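Local structure of halogenase PltM (Pseudomonas fluorescens, 6BZN) at residues 288-291 and 292-295; 336-339 and 340-344; 375-379 and 380-384. The protein halogenates phenolic substrates with broad tolerance for substrate and halide, installing chlorine, bromine or iodine, as a flavoprotein that binds FAD. All blocks are in the same frame, centred on the assembly; numbering follows the deposited sequence.

Interaction 1: 288-291 and 292-295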
loop_
_atom_site.group_PDB
_atom_site.type_symbol
_atom_site.label_atom_id
_atom_site.label_comp_id
_atom_site.label_asym_id
_atom_site.label_seq_id
_atom_site.Cartn_x
_atom_site.Cartn_y
_atom_site.Cartn_z
ATOM N N THR A 288 3.115 -7.395 -25.289
ATOM C CA THR A 288 2.551 -8.385 -26.213
ATOM C C THR A 288 3.079 -9.801 -26.037
ATOM O O THR A 288 2.463 -10.738 -26.540
ATOM C CB THR A 288 2.825 -7.978 -27.674
ATOM O OG1 THR A 288 4.211 -7.660 -27.832
ATOM C CG2 THR A 288 1.995 -6.784 -28.045
ATOM N N GLU A 289 4.197 -9.975 -25.337
ATOM C CA GLU A 289 4.881 -11.270 -25.305
ATOM C C GLU A 289 4.926 -11.825 -23.889
ATOM O O GLU A 289 4.456 -11.186 -22.951
ATOM C CB GLU A 289 6.277 -11.110 -25.886
ATOM C CG GLU A 289 6.259 -10.561 -27.311
ATOM C CD GLU A 289 7.618 -10.588 -27.952
ATOM O OE1 GLU A 289 8.046 -11.677 -28.383
ATOM O OE2 GLU A 289 8.263 -9.521 -28.015
ATOM N N ALA A 290 5.493 -13.021 -23.743
ATOM C CA ALA A 290 5.552 -13.684 -22.448
ATOM C C ALA A 290 6.317 -12.833 -21.423
ATOM O O ALA A 290 7.194 -12.051 -21.801
ATOM C CB ALA A 290 6.190 -15.053 -22.589
ATOM N N PRO A 291 5.989 -12.983 -20.123
ATOM C CA PRO A 291 6.655 -12.135 -19.117
ATOM C C PRO A 291 8.185 -12.103 -19.200
ATOM O O PRO A 291 8.756 -11.013 -19.203
ATOM C CB PRO A 291 6.171 -12.721 -17.788
ATOM C CG PRO A 291 4.815 -13.252 -18.118
ATOM C CD PRO A 291 4.936 -13.816 -19.511
ATOM N N GLU A 292 8.850 -13.257 -19.314
ATOM C CA GLU A 292 10.324 -13.242 -19.421
ATOM C C GLU A 292 10.837 -12.485 -20.670
ATOM O O GLU A 292 11.871 -11.800 -20.600
ATOM C CB GLU A 292 10.918 -14.656 -19.326
ATOM C CG GLU A 292 12.445 -14.730 -19.272
ATOM C CD GLU A 292 13.105 -13.970 -18.108
ATOM O OE1 GLU A 292 14.259 -13.504 -18.318
ATOM O OE2 GLU A 292 12.515 -13.839 -16.992
ATOM N N ILE A 293 10.110 -12.567 -21.780
ATOM C CA ILE A 293 10.486 -11.834 -23.002
ATOM C C ILE A 293 10.301 -10.319 -22.788
ATOM O O ILE A 293 11.166 -9.524 -23.151
ATOM C CB ILE A 293 9.712 -12.342 -24.251
ATOM C CG1 ILE A 293 10.116 -13.794 -24.566
ATOM C CG2 ILE A 293 9.974 -11.445 -25.464
ATOM C CD1 ILE A 293 9.084 -14.550 -25.386
ATOM N N GLU A 294 9.190 -9.930 -22.175
ATOM C CA GLU A 294 8.964 -8.519 -21.844
ATOM C C GLU A 294 10.046 -7.997 -20.886
ATOM O O GLU A 294 10.529 -6.872 -21.045
ATOM C CB GLU A 294 7.567 -8.303 -21.263
ATOM C CG GLU A 294 6.424 -8.504 -22.255
ATOM C CD GLU A 294 6.366 -7.439 -23.357
ATOM O OE1 GLU A 294 6.786 -6.279 -23.134
ATOM O OE2 GLU A 294 5.875 -7.767 -24.458
ATOM N N PHE A 295 10.456 -8.824 -19.926
ATOM C CA PHE A 295 11.517 -8.454 -18.996
ATOM C C PHE A 295 12.824 -8.180 -19.753
ATOM O O PHE A 295 13.432 -7.121 -19.585
ATOM C CB PHE A 295 11.713 -9.543 -17.924
ATOM C CG PHE A 295 12.718 -9.184 -16.861
ATOM C CD1 PHE A 295 12.542 -8.052 -16.068
ATOM C CD2 PHE A 295 13.832 -9.998 -16.625
ATOM C CE1 PHE A 295 13.468 -7.713 -15.090
ATOM C CE2 PHE A 295 14.756 -9.673 -15.640
ATOM C CZ PHE A 295 14.574 -8.527 -14.869
#

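Interaction 2: 336-339 and 340-344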
loop_
_atom_site.group_PDB
_atom_site.type_symbol
_atom_site.label_atom_id
_atom_site.label_comp_id
_atom_site.label_asym_id
_atom_site.label_seq_id
_atom_site.Cartn_x
_atom_site.Cartn_y
_atom_site.Cartn_z
ATOM N N PHE A 336 -22.729 -5.988 5.282
ATOM C CA PHE A 336 -21.402 -6.258 4.743
ATOM C C PHE A 336 -20.525 -5.028 4.711
ATOM O O PHE A 336 -20.997 -3.896 4.752
ATOM C CB PHE A 336 -21.468 -6.858 3.335
ATOM C CG PHE A 336 -21.903 -5.879 2.277
ATOM C CD1 PHE A 336 -20.976 -5.083 1.617
ATOM C CD2 PHE A 336 -23.243 -5.743 1.953
ATOM C CE1 PHE A 336 -21.371 -4.185 0.634
ATOM C CE2 PHE A 336 -23.645 -4.841 0.974
ATOM C CZ PHE A 336 -22.708 -4.057 0.320
ATOM N N CYS A 337 -19.227 -5.293 4.630
ATOM C CA CYS A 337 -18.238 -4.277 4.314
ATOM C C CYS A 337 -17.156 -4.935 3.472
ATOM O O CYS A 337 -16.713 -6.056 3.774
ATOM C CB CYS A 337 -17.636 -3.675 5.576
ATOM S SG CYS A 337 -16.206 -2.596 5.262
ATOM N N LEU A 338 -16.771 -4.246 2.399
ATOM C CA LEU A 338 -15.602 -4.607 1.621
ATOM C C LEU A 338 -14.429 -3.827 2.183
ATOM O O LEU A 338 -14.484 -2.603 2.287
ATOM C CB LEU A 338 -15.772 -4.236 0.147
ATOM C CG LEU A 338 -16.600 -5.145 -0.758
ATOM C CD1 LEU A 338 -17.920 -5.548 -0.158
ATOM C CD2 LEU A 338 -16.774 -4.501 -2.123
ATOM N N LEU A 339 -13.368 -4.535 2.542
ATOM C CA LEU A 339 -12.127 -3.863 2.888
ATOM C C LEU A 339 -11.478 -3.275 1.623
ATOM O O LEU A 339 -11.924 -3.549 0.497
ATOM C CB LEU A 339 -11.200 -4.815 3.644
ATOM C CG LEU A 339 -11.582 -5.131 5.090
ATOM C CD1 LEU A 339 -10.494 -6.018 5.682
ATOM C CD2 LEU A 339 -11.772 -3.901 5.957
ATOM N N PRO A 340 -10.440 -2.430 1.792
ATOM C CA PRO A 340 -9.937 -1.699 0.615
ATOM C C PRO A 340 -9.511 -2.511 -0.589
ATOM O O PRO A 340 -9.910 -2.154 -1.689
ATOM C CB PRO A 340 -8.774 -0.897 1.183
ATOM C CG PRO A 340 -9.270 -0.564 2.549
ATOM C CD PRO A 340 -9.910 -1.840 3.032
ATOM N N GLN A 341 -8.764 -3.599 -0.425
ATOM C CA GLN A 341 -8.382 -4.410 -1.602
ATOM C C GLN A 341 -9.578 -4.941 -2.400
ATOM O O GLN A 341 -9.516 -5.030 -3.634
ATOM C CB GLN A 341 -7.503 -5.599 -1.211
ATOM C CG GLN A 341 -6.105 -5.244 -0.781
ATOM C CD GLN A 341 -5.196 -4.833 -1.939
ATOM O OE1 GLN A 341 -4.653 -3.727 -1.938
ATOM N NE2 GLN A 341 -4.996 -5.735 -2.909
ATOM N N ALA A 342 -10.646 -5.307 -1.694
ATOM C CA ALA A 342 -11.877 -5.740 -2.337
ATOM C C ALA A 342 -12.639 -4.578 -3.007
ATOM O O ALA A 342 -13.483 -4.823 -3.861
ATOM C CB ALA A 342 -12.764 -6.449 -1.333
ATOM N N THR A 343 -12.351 -3.340 -2.602
ATOM C CA THR A 343 -13.051 -2.139 -3.065
ATOM C C THR A 343 -12.366 -1.457 -4.225
ATOM O O THR A 343 -13.006 -1.114 -5.231
ATOM C CB THR A 343 -13.136 -1.106 -1.911
ATOM O OG1 THR A 343 -13.768 -1.723 -0.789
ATOM C CG2 THR A 343 -13.931 0.104 -2.301
ATOM N N GLY A 344 -11.066 -1.218 -4.071
ATOM C CA GLY A 344 -10.321 -0.506 -5.080
ATOM C C GLY A 344 -8.831 -0.690 -4.958
ATOM O O GLY A 344 -8.322 -0.894 -3.859
#

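Interaction 3: 375-379 and 380-384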
loop_
_atom_site.group_PDB
_atom_site.type_symbol
_atom_site.label_atom_id
_atom_site.label_comp_id
_atom_site.label_asym_id
_atom_site.label_seq_id
_atom_site.Cartn_x
_atom_site.Cartn_y
_atom_site.Cartn_z
ATOM N N ASN A 375 -26.944 -4.737 18.488
ATOM C CA ASN A 375 -27.728 -5.483 17.504
ATOM C C ASN A 375 -28.455 -4.571 16.500
ATOM O O ASN A 375 -29.646 -4.741 16.221
ATOM C CB ASN A 375 -28.710 -6.441 18.204
ATOM C CG ASN A 375 -29.385 -7.414 17.236
ATOM O OD1 ASN A 375 -28.760 -7.947 16.310
ATOM N ND2 ASN A 375 -30.673 -7.644 17.449
ATOM N N ARG A 376 -27.721 -3.597 15.976
ATOM C CA ARG A 376 -28.216 -2.714 14.932
ATOM C C ARG A 376 -27.273 -2.834 13.751
ATOM O O ARG A 376 -26.069 -2.628 13.897
ATOM C CB ARG A 376 -28.270 -1.270 15.431
ATOM C CG ARG A 376 -29.378 -1.019 16.447
ATOM C CD ARG A 376 -29.061 0.155 17.370
ATOM N NE ARG A 376 -28.791 1.400 16.637
ATOM C CZ ARG A 376 -27.586 1.933 16.380
ATOM N NH1 ARG A 376 -26.446 1.362 16.789
ATOM N NH2 ARG A 376 -27.518 3.073 15.693
ATOM N N TRP A 377 -27.827 -3.182 12.597
ATOM C CA TRP A 377 -27.044 -3.428 11.392
ATOM C C TRP A 377 -27.636 -2.658 10.222
ATOM O O TRP A 377 -28.477 -3.164 9.469
ATOM C CB TRP A 377 -27.003 -4.924 11.120
ATOM C CG TRP A 377 -26.337 -5.688 12.224
ATOM C CD1 TRP A 377 -26.945 -6.344 13.257
ATOM C CD2 TRP A 377 -24.933 -5.857 12.415
ATOM N NE1 TRP A 377 -26.003 -6.930 14.067
ATOM C CE2 TRP A 377 -24.758 -6.644 13.576
ATOM C CE3 TRP A 377 -23.802 -5.433 11.712
ATOM C CZ2 TRP A 377 -23.495 -7.012 14.049
ATOM C CZ3 TRP A 377 -22.538 -5.798 12.192
ATOM C CH2 TRP A 377 -22.398 -6.578 13.339
ATOM N N GLN A 378 -27.192 -1.414 10.092
ATOM C CA GLN A 378 -27.664 -0.509 9.050
ATOM C C GLN A 378 -26.480 0.146 8.341
ATOM O O GLN A 378 -25.494 0.534 8.991
ATOM C CB GLN A 378 -28.553 0.573 9.659
ATOM C CG GLN A 378 -29.824 0.040 10.323
ATOM C CD GLN A 378 -30.848 -0.438 9.303
ATOM O OE1 GLN A 378 -31.276 0.333 8.451
ATOM N NE2 GLN A 378 -31.243 -1.705 9.381
ATOM N N ARG A 379 -26.603 0.291 7.025
ATOM C CA ARG A 379 -25.568 0.894 6.182
ATOM C C ARG A 379 -25.016 2.196 6.763
ATOM O O ARG A 379 -23.799 2.406 6.776
ATOM C CB ARG A 379 -26.120 1.143 4.774
ATOM C CG ARG A 379 -25.244 2.007 3.867
ATOM C CD ARG A 379 -25.752 2.055 2.435
ATOM N NE ARG A 379 -25.266 3.261 1.763
ATOM C CZ ARG A 379 -24.047 3.403 1.232
ATOM N NH1 ARG A 379 -23.152 2.412 1.259
ATOM N NH2 ARG A 379 -23.719 4.546 0.663
ATOM N N GLU A 380 -25.907 3.073 7.231
ATOM C CA GLU A 380 -25.490 4.392 7.706
ATOM C C GLU A 380 -24.480 4.338 8.864
ATOM O O GLU A 380 -23.652 5.233 8.992
ATOM C CB GLU A 380 -26.714 5.260 8.076
ATOM C CG GLU A 380 -26.436 6.765 8.199
ATOM C CD GLU A 380 -26.039 7.474 6.893
ATOM O OE1 GLU A 380 -26.113 6.879 5.786
ATOM O OE2 GLU A 380 -25.642 8.661 6.978
ATOM N N GLN A 381 -24.508 3.272 9.668
ATOM C CA GLN A 381 -23.527 3.096 10.741
ATOM C C GLN A 381 -22.105 2.991 10.207
ATOM O O GLN A 381 -21.171 3.298 10.917
ATOM C CB GLN A 381 -23.822 1.835 11.566
ATOM C CG GLN A 381 -25.125 1.883 12.361
ATOM C CD GLN A 381 -25.637 0.491 12.729
ATOM O OE1 GLN A 381 -26.793 0.145 12.452
ATOM N NE2 GLN A 381 -24.775 -0.326 13.317
ATOM N N PHE A 382 -21.951 2.527 8.968
ATOM C CA PHE A 382 -20.620 2.277 8.388
ATOM C C PHE A 382 -20.230 3.303 7.328
ATOM O O PHE A 382 -19.210 3.153 6.665
ATOM C CB PHE A 382 -20.583 0.854 7.830
ATOM C CG PHE A 382 -21.042 -0.181 8.824
ATOM C CD1 PHE A 382 -20.270 -0.477 9.930
ATOM C CD2 PHE A 382 -22.246 -0.853 8.655
ATOM C CE1 PHE A 382 -20.692 -1.414 10.861
ATOM C CE2 PHE A 382 -22.672 -1.790 9.580
ATOM C CZ PHE A 382 -21.893 -2.065 10.690
ATOM N N ILE A 383 -21.000 4.385 7.213
ATOM C CA ILE A 383 -20.824 5.314 6.096
ATOM C C ILE A 383 -19.441 5.969 6.079
ATOM O O ILE A 383 -18.886 6.200 5.018
ATOM C CB ILE A 383 -21.958 6.375 6.038
ATOM C CG1 ILE A 383 -21.991 7.072 4.680
ATOM C CG2 ILE A 383 -21.852 7.390 7.168
ATOM C CD1 ILE A 383 -22.455 6.190 3.542
ATOM N N GLU A 384 -18.871 6.236 7.245
ATOM C CA GLU A 384 -17.550 6.851 7.297
ATOM C C GLU A 384 -16.433 5.884 6.883
ATOM O O GLU A 384 -15.357 6.326 6.471
ATOM C CB GLU A 384 -17.282 7.457 8.674
ATOM C CG GLU A 384 -18.235 8.601 9.032
ATOM C CD GLU A 384 -18.137 9.820 8.116
ATOM O OE1 GLU A 384 -17.033 10.117 7.611
ATOM O OE2 GLU A 384 -19.176 10.502 7.914
#

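Interaction 1: 288-291 and 292-295
E294 reaches back past the start of its own helix to grip the backbone of T288 and E289. Its OE2 accepts both amides: E289 N, at 2.9 Å, meets the anti lone pair, whereas T288 N, also at 2.9 Å from OE2, comes from above the carboxylate plane, 53° out of it. The bend at chi2 (-68°) folds the chain over the backbone, with E294 CG 3.4 Å from E289 O. I293 puts CG2 against the end of E289, 3.5 Å from its CD, the two side chains crossing at about a right angle, while the CD1 branch of I293 rests on A290 CB at 4.1 Å. These contacts are built on the N-terminus of helix 291-301, with A290 as N-cap and P291, which has no amide proton to give, in the first turn. Two helical bonds fix the turn, the first nearly straight: E294 N to A290 O and F295 N to P291 O, each 2.9 Å. K297, one turn further on, forms salt bridges with E289 OE2 and E294 OE2 and would probably offset the charge of the two neighbouring carboxylates. Y285 OH holds E294 OE1, and F218 of strand 215-223 packs on P291 and E294.

Interaction 2: 336-339 and 340-344
Past L338 the chain turns from strand 336-338 through L339, the N-cap, into the short helix 340-343, which brings the CA atoms of L338 and A342 to 5.6 Å from each other. L339 O is the polar focus of this turn. T343 OG1 donates to it at 2.9 Å from well above the carbonyl plane, 60° out of it, and T343 N adds a weak, strongly bent bond to the same oxygen. The hydroxyl is put there by its first torsion (chi1 -56°), which sets OG1 anti to the carbonyl carbon and beside the backbone N; the hydroxyl thus takes L339 O, while the amide is shared between P340 O and, weakly, L339 O. OG1 also lies alongside L338 CB at 3.3 Å and bonds to N331 ND2. A valine here would probably leave L339 O without its hydroxyl donor and N331 ND2 without this partner. L338 CB packs on A342 CB at 4.0 Å, and L338 CD2 lies near A342 O. At the junction itself the trans peptide before P340 sets L339 CB beside P340 CD, at 3.3 Å. P340 O, at the start of the helix, accepts T343 N and G344 N, the latter at 2.8 Å. Strand 336-338 is an outer strand of the five-stranded parallel sheet, consistent with a Rossmann-type FAD-binding fold; L339 lies near A34 of one FAD site, whereas Q341, like Y326, contacts further FAD molecules in another structure of this protein; none is bound to this chain here. Helices 352-374 and 383-406 cover P340. In so buried a place, the hydroxyl satisfies a main-chain carbonyl at the helix start and thereby ties the strand's end to the turn that carries Q341.

Interaction 3: 375-379 and 380-384
Q381 stretches back along the preceding loop and meets R376 and Q378 with each atom of its side chain from CB outward. Its CB sits 3.3 Å from Q378 O and, on another side, 4.2 Å above the plane of the F382 ring, over the ring centre. CG stays beside Q378 O at 3.6 Å, after which the nearly extended chain (chi2 159°) carries CD over one face of the R376 guanidinium. The amide then divides its work. NE2 donates to R376 O at 2.7 Å, with that oxygen lying in the plane of the amide, while OE1 receives a weak bond from Q378 N at 2.9 Å. F382, beneath Q381 CB, turns its edge to W377, CZ meeting CE3, and F188 packs against both rings. Further along, I383 lays CD1 over one face of the R379 guanidinium, 3.5 Å from NH2; the charge of R379 is paired with E386, and its NH1 also binds V332 O. Two backbone bonds, Q381 N to Q378 O at 3.0 Å and F382 N to R379 O at 2.9 Å, each span three residues, the spacing of a 3-10 turn. The arrangement is that of a helix-to-helix connection: N375, with positive phi, leaves helix 352-374, and the 3-10 turn delivers the chain to F382, the N-cap of helix 383-406.

In the fold
Interactions 1 and 3 lie on opposite sides of the chain's centre, their own centres about 47 Å apart, and both are partly exposed helix starts that rely on charged or amide side chains turning back to main-chain atoms. Interaction 2 is buried and mostly apolar, with one hydroxyl serving one carbonyl. It shares elements with interaction 3, whose centre is about 15 Å away: helices 352-374 and 383-406, joined through 375-384, also pack on P340, and the loop before strand 336-338 supplies N331 to T343 and V332 and D334 to R379. Interaction 1 packs instead against the other, mixed sheet, with P291, E294 and F295 on strand 215-223.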